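Local coordinates for protein endoglucanase A (Clostridium cellulolyticum, PDB 1EDG) that hydrolyses internal beta-1,4-glucosidic bonds of cellulose, as an endoglucanase of glycoside hydrolase family 5 built on a TIM-barrel catalytic domain, at residues Pro228-Met238 against Trp287-Tyr296. Sequence-based numbering, arbitrary orientation.
Sequences PDGATNDYFRM and WFMDNIYNKY
Tyr296 donates its phenolic OH to the carbonyl O of Ala231 over 2.7 Å, a side-chain-to-backbone hydrogen bond that ties the last turn of helix 228-232 to the neighbouring helix. The donor stands 25° off the carbonyl plane, while the oxygen itself lies at the edge of the tyrosine ring. The same OH rests obliquely 3.3 Å from CD2 of Phe236, and the methyl CE of Met238 comes to 3.4 Å from Tyr296 CE1. Lys295 works beside it. With CG anti to the backbone N (chi1 -176°) and two later bends, its NZ makes a weak 3.3 Å bond to Thr232 O, and a water it donates to bridges on to the carbonyls of Asn233 and Phe236. Through that water the ammonium is linked to both ends of the type I turn Asn233-Phe236, just after the helix.

Toward the helix start, water replaces direct bonding. One water accepts from Asn291 ND2 at 2.8 Å, donates to Asp229 OD1 and also binds Thr232 OG1; a second links the same carboxylate oxygen to ND2 weakly. Asp229 OD1 further lies in the plane of the Trp287 ring, at its edge, 3.9 Å from CZ3. Deeper in, Pro228 CG packs 3.8 Å from Phe288 CD2.

This is lateral packing in the outer layer of a TIM barrel: the axis of helix 228-232, in the loop after strand 219-222, runs nearly parallel, at 20°, to that of residues 287-296 of helix 279-297. Ala231, Met238 and Tyr296 all touch Val251 of strand 249-254, while Phe288 reaches Ile305 of strand 303-308 and Tyr326 of helix 316-332.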
loop_
_atom_site.group_PDB
_atom_site.type_symbol
_atom_site.label_atom_id
_atom_site.label_comp_id
_atom_site.label_asym_id
_atom_site.label_seq_id
_atom_site.Cartn_x
_atom_site.Cartn_y
_atom_site.Cartn_z
ATOM N N PRO A 228 1.671 7.953 9.081
ATOM C CA PRO A 228 2.992 7.853 9.708
ATOM C C PRO A 228 2.845 7.990 11.228
ATOM O O PRO A 228 3.447 7.222 11.984
ATOM C CB PRO A 228 3.739 9.042 9.103
ATOM C CG PRO A 228 3.140 9.149 7.736
ATOM C CD PRO A 228 1.665 8.976 8.020
ATOM N N ASP A 229 2.002 8.927 11.665
ATOM C CA ASP A 229 1.762 9.143 13.093
ATOM C C ASP A 229 1.086 7.945 13.748
ATOM O O ASP A 229 1.304 7.676 14.928
ATOM C CB ASP A 229 0.931 10.405 13.326
ATOM C CG ASP A 229 1.730 11.682 13.115
ATOM O OD1 ASP A 229 2.968 11.658 13.278
ATOM O OD2 ASP A 229 1.117 12.719 12.793
ATOM N N GLY A 230 0.262 7.228 12.989
ATOM C CA GLY A 230 -0.394 6.052 13.525
ATOM C C GLY A 230 0.611 4.960 13.851
ATOM O O GLY A 230 0.380 4.129 14.730
ATOM N N ALA A 231 1.737 4.959 13.145
ATOM C CA ALA A 231 2.765 3.952 13.366
ATOM C C ALA A 231 3.861 4.396 14.335
ATOM O O ALA A 231 4.503 3.559 14.972
ATOM C CB ALA A 231 3.381 3.534 12.030
ATOM N N THR A 232 4.083 5.702 14.446
ATOM C CA THR A 232 5.132 6.202 15.324
ATOM C C THR A 232 4.709 6.594 16.739
ATOM O O THR A 232 5.567 6.733 17.615
ATOM C CB THR A 232 5.908 7.369 14.673
ATOM O OG1 THR A 232 5.007 8.436 14.358
ATOM C CG2 THR A 232 6.609 6.900 13.401
ATOM N N ASN A 233 3.410 6.772 16.970
ATOM C CA ASN A 233 2.939 7.155 18.301
ATOM C C ASN A 233 3.197 6.049 19.331
ATOM O O ASN A 233 3.366 4.874 18.983
ATOM C CB ASN A 233 1.454 7.565 18.285
ATOM C CG ASN A 233 0.511 6.374 18.203
ATOM O OD1 ASN A 233 0.246 5.707 19.205
ATOM N ND2 ASN A 233 -0.006 6.106 17.008
ATOM N N ASP A 234 3.203 6.434 20.601
ATOM C CA ASP A 234 3.470 5.506 21.692
ATOM C C ASP A 234 2.464 4.381 21.887
ATOM O O ASP A 234 2.808 3.347 22.452
ATOM C CB ASP A 234 3.652 6.280 23.002
ATOM C CG ASP A 234 4.811 7.266 22.942
ATOM O OD1 ASP A 234 5.894 6.895 22.431
ATOM O OD2 ASP A 234 4.632 8.414 23.404
ATOM N N TYR A 235 1.227 4.580 21.440
ATOM C CA TYR A 235 0.191 3.557 21.587
ATOM C C TYR A 235 0.308 2.397 20.597
ATOM O O TYR A 235 -0.270 1.328 20.823
ATOM C CB TYR A 235 -1.203 4.184 21.493
ATOM C CG TYR A 235 -1.499 5.145 22.617
ATOM C CD1 TYR A 235 -1.656 4.684 23.923
ATOM C CD2 TYR A 235 -1.578 6.518 22.387
ATOM C CE1 TYR A 235 -1.876 5.568 24.979
ATOM C CE2 TYR A 235 -1.797 7.414 23.433
ATOM C CZ TYR A 235 -1.943 6.930 24.727
ATOM O OH TYR A 235 -2.141 7.797 25.776
ATOM N N PHE A 236 1.038 2.603 19.501
ATOM C CA PHE A 236 1.212 1.548 18.500
ATOM C C PHE A 236 2.052 0.407 19.060
ATOM O O PHE A 236 3.136 0.633 19.605
ATOM C CB PHE A 236 1.876 2.098 17.229
ATOM C CG PHE A 236 2.069 1.062 16.146
ATOM C CD1 PHE A 236 1.008 0.677 15.333
ATOM C CD2 PHE A 236 3.311 0.466 15.947
ATOM C CE1 PHE A 236 1.179 -0.286 14.339
ATOM C CE2 PHE A 236 3.495 -0.503 14.952
ATOM C CZ PHE A 236 2.429 -0.879 14.147
ATOM N N ARG A 237 1.558 -0.817 18.912
ATOM C CA ARG A 237 2.271 -1.988 19.396
ATOM C C ARG A 237 2.484 -3.018 18.295
ATOM O O ARG A 237 1.529 -3.506 17.690
ATOM C CB ARG A 237 1.511 -2.628 20.559
ATOM C CG ARG A 237 1.545 -1.824 21.848
ATOM C CD ARG A 237 0.727 -2.513 22.923
ATOM N NE ARG A 237 1.085 -3.926 23.063
ATOM C CZ ARG A 237 0.501 -4.766 23.913
ATOM N NH1 ARG A 237 -0.472 -4.341 24.714
ATOM N NH2 ARG A 237 0.886 -6.038 23.957
ATOM N N MET A 238 3.745 -3.334 18.025
ATOM C CA MET A 238 4.088 -4.320 17.010
ATOM C C MET A 238 3.596 -5.678 17.503
ATOM O O MET A 238 3.778 -6.016 18.668
ATOM C CB MET A 238 5.602 -4.375 16.840
ATOM C CG MET A 238 6.055 -4.782 15.457
ATOM S SD MET A 238 6.110 -3.344 14.394
ATOM C CE MET A 238 7.602 -2.619 15.001
ATOM N N TRP A 287 9.705 15.366 6.807
ATOM C CA TRP A 287 9.342 15.285 8.224
ATOM C C TRP A 287 8.917 13.890 8.672
ATOM O O TRP A 287 9.482 13.339 9.622
ATOM C CB TRP A 287 8.270 16.323 8.601
ATOM C CG TRP A 287 6.864 15.938 8.227
ATOM C CD1 TRP A 287 6.233 16.191 7.042
ATOM C CD2 TRP A 287 5.936 15.178 9.023
ATOM N NE1 TRP A 287 4.979 15.626 7.043
ATOM C CE2 TRP A 287 4.769 14.999 8.246
ATOM C CE3 TRP A 287 5.983 14.625 10.313
ATOM C CZ2 TRP A 287 3.652 14.286 8.714
ATOM C CZ3 TRP A 287 4.873 13.914 10.780
ATOM C CH2 TRP A 287 3.725 13.752 9.979
ATOM N N PHE A 288 7.973 13.283 7.959
ATOM C CA PHE A 288 7.505 11.961 8.350
ATOM C C PHE A 288 8.538 10.875 8.080
ATOM O O PHE A 288 8.591 9.869 8.797
ATOM C CB PHE A 288 6.141 11.629 7.717
ATOM C CG PHE A 288 6.205 11.257 6.261
ATOM C CD1 PHE A 288 6.150 12.234 5.274
ATOM C CD2 PHE A 288 6.323 9.922 5.879
ATOM C CE1 PHE A 288 6.215 11.887 3.925
ATOM C CE2 PHE A 288 6.389 9.569 4.539
ATOM C CZ PHE A 288 6.335 10.556 3.560
ATOM N N MET A 289 9.375 11.085 7.066
ATOM C CA MET A 289 10.414 10.117 6.738
ATOM C C MET A 289 11.458 10.067 7.845
ATOM O O MET A 289 11.973 8.996 8.163
ATOM C CB MET A 289 11.066 10.447 5.397
ATOM C CG MET A 289 10.104 10.330 4.242
ATOM S SD MET A 289 10.928 10.357 2.664
ATOM C CE MET A 289 9.492 10.278 1.517
ATOM N N ASP A 290 11.767 11.222 8.432
ATOM C CA ASP A 290 12.735 11.281 9.524
ATOM C C ASP A 290 12.169 10.562 10.745
ATOM O O ASP A 290 12.889 9.843 11.438
ATOM C CB ASP A 290 13.097 12.727 9.866
ATOM C CG ASP A 290 14.076 13.337 8.873
ATOM O OD1 ASP A 290 14.852 12.586 8.248
ATOM O OD2 ASP A 290 14.069 14.573 8.721
ATOM N N ASN A 291 10.873 10.734 10.991
ATOM C CA ASN A 291 10.218 10.055 12.112
ATOM C C ASN A 291 10.329 8.547 11.916
ATOM O O ASN A 291 10.652 7.807 12.849
ATOM C CB ASN A 291 8.737 10.443 12.196
ATOM C CG ASN A 291 8.532 11.853 12.695
ATOM O OD1 ASN A 291 9.479 12.501 13.150
ATOM N ND2 ASN A 291 7.302 12.342 12.610
ATOM N N ILE A 292 10.068 8.102 10.691
ATOM C CA ILE A 292 10.141 6.689 10.353
ATOM C C ILE A 292 11.568 6.156 10.489
ATOM O O ILE A 292 11.782 5.058 11.024
ATOM C CB ILE A 292 9.602 6.436 8.924
ATOM C CG1 ILE A 292 8.092 6.691 8.888
ATOM C CG2 ILE A 292 9.916 5.011 8.477
ATOM C CD1 ILE A 292 7.506 6.682 7.492
ATOM N N TYR A 293 12.539 6.936 10.025
ATOM C CA TYR A 293 13.939 6.532 10.112
ATOM C C TYR A 293 14.374 6.357 11.566
ATOM O O TYR A 293 14.928 5.325 11.943
ATOM C CB TYR A 293 14.843 7.573 9.443
ATOM C CG TYR A 293 16.316 7.258 9.567
ATOM C CD1 TYR A 293 16.872 6.190 8.867
ATOM C CD2 TYR A 293 17.152 8.014 10.392
ATOM C CE1 TYR A 293 18.223 5.873 8.979
ATOM C CE2 TYR A 293 18.507 7.707 10.513
ATOM C CZ TYR A 293 19.035 6.634 9.804
ATOM O OH TYR A 293 20.365 6.293 9.921
ATOM N N ASN A 294 14.103 7.369 12.379
ATOM C CA ASN A 294 14.479 7.347 13.786
ATOM C C ASN A 294 13.818 6.245 14.591
ATOM O O ASN A 294 14.466 5.588 15.405
ATOM C CB ASN A 294 14.194 8.703 14.429
ATOM C CG ASN A 294 15.052 9.813 13.846
ATOM O OD1 ASN A 294 16.191 9.581 13.430
ATOM N ND2 ASN A 294 14.510 11.024 13.808
ATOM N N LYS A 295 12.538 6.014 14.330
ATOM C CA LYS A 295 11.791 5.010 15.062
ATOM C C LYS A 295 11.972 3.580 14.565
ATOM O O LYS A 295 11.987 2.639 15.364
ATOM C CB LYS A 295 10.304 5.387 15.060
ATOM C CG LYS A 295 9.404 4.477 15.877
ATOM C CD LYS A 295 9.801 4.476 17.341
ATOM C CE LYS A 295 8.871 3.599 18.176
ATOM N NZ LYS A 295 7.482 4.155 18.252
ATOM N N TYR A 296 12.159 3.408 13.262
ATOM C CA TYR A 296 12.254 2.064 12.712
ATOM C C TYR A 296 13.445 1.668 11.855
ATOM O O TYR A 296 14.226 0.797 12.248
ATOM C CB TYR A 296 10.975 1.721 11.934
ATOM C CG TYR A 296 9.715 1.676 12.773
ATOM C CD1 TYR A 296 9.548 0.698 13.753
ATOM C CD2 TYR A 296 8.694 2.614 12.596
ATOM C CE1 TYR A 296 8.404 0.652 14.539
ATOM C CE2 TYR A 296 7.534 2.576 13.382
ATOM C CZ TYR A 296 7.403 1.589 14.352
ATOM O OH TYR A 296 6.286 1.517 15.147
HETATM O O HOH W 1 5.380 10.315 12.150
HETATM O O HOH W 2 4.793 13.953 14.079
HETATM O O HOH W 3 5.236 2.479 19.257
#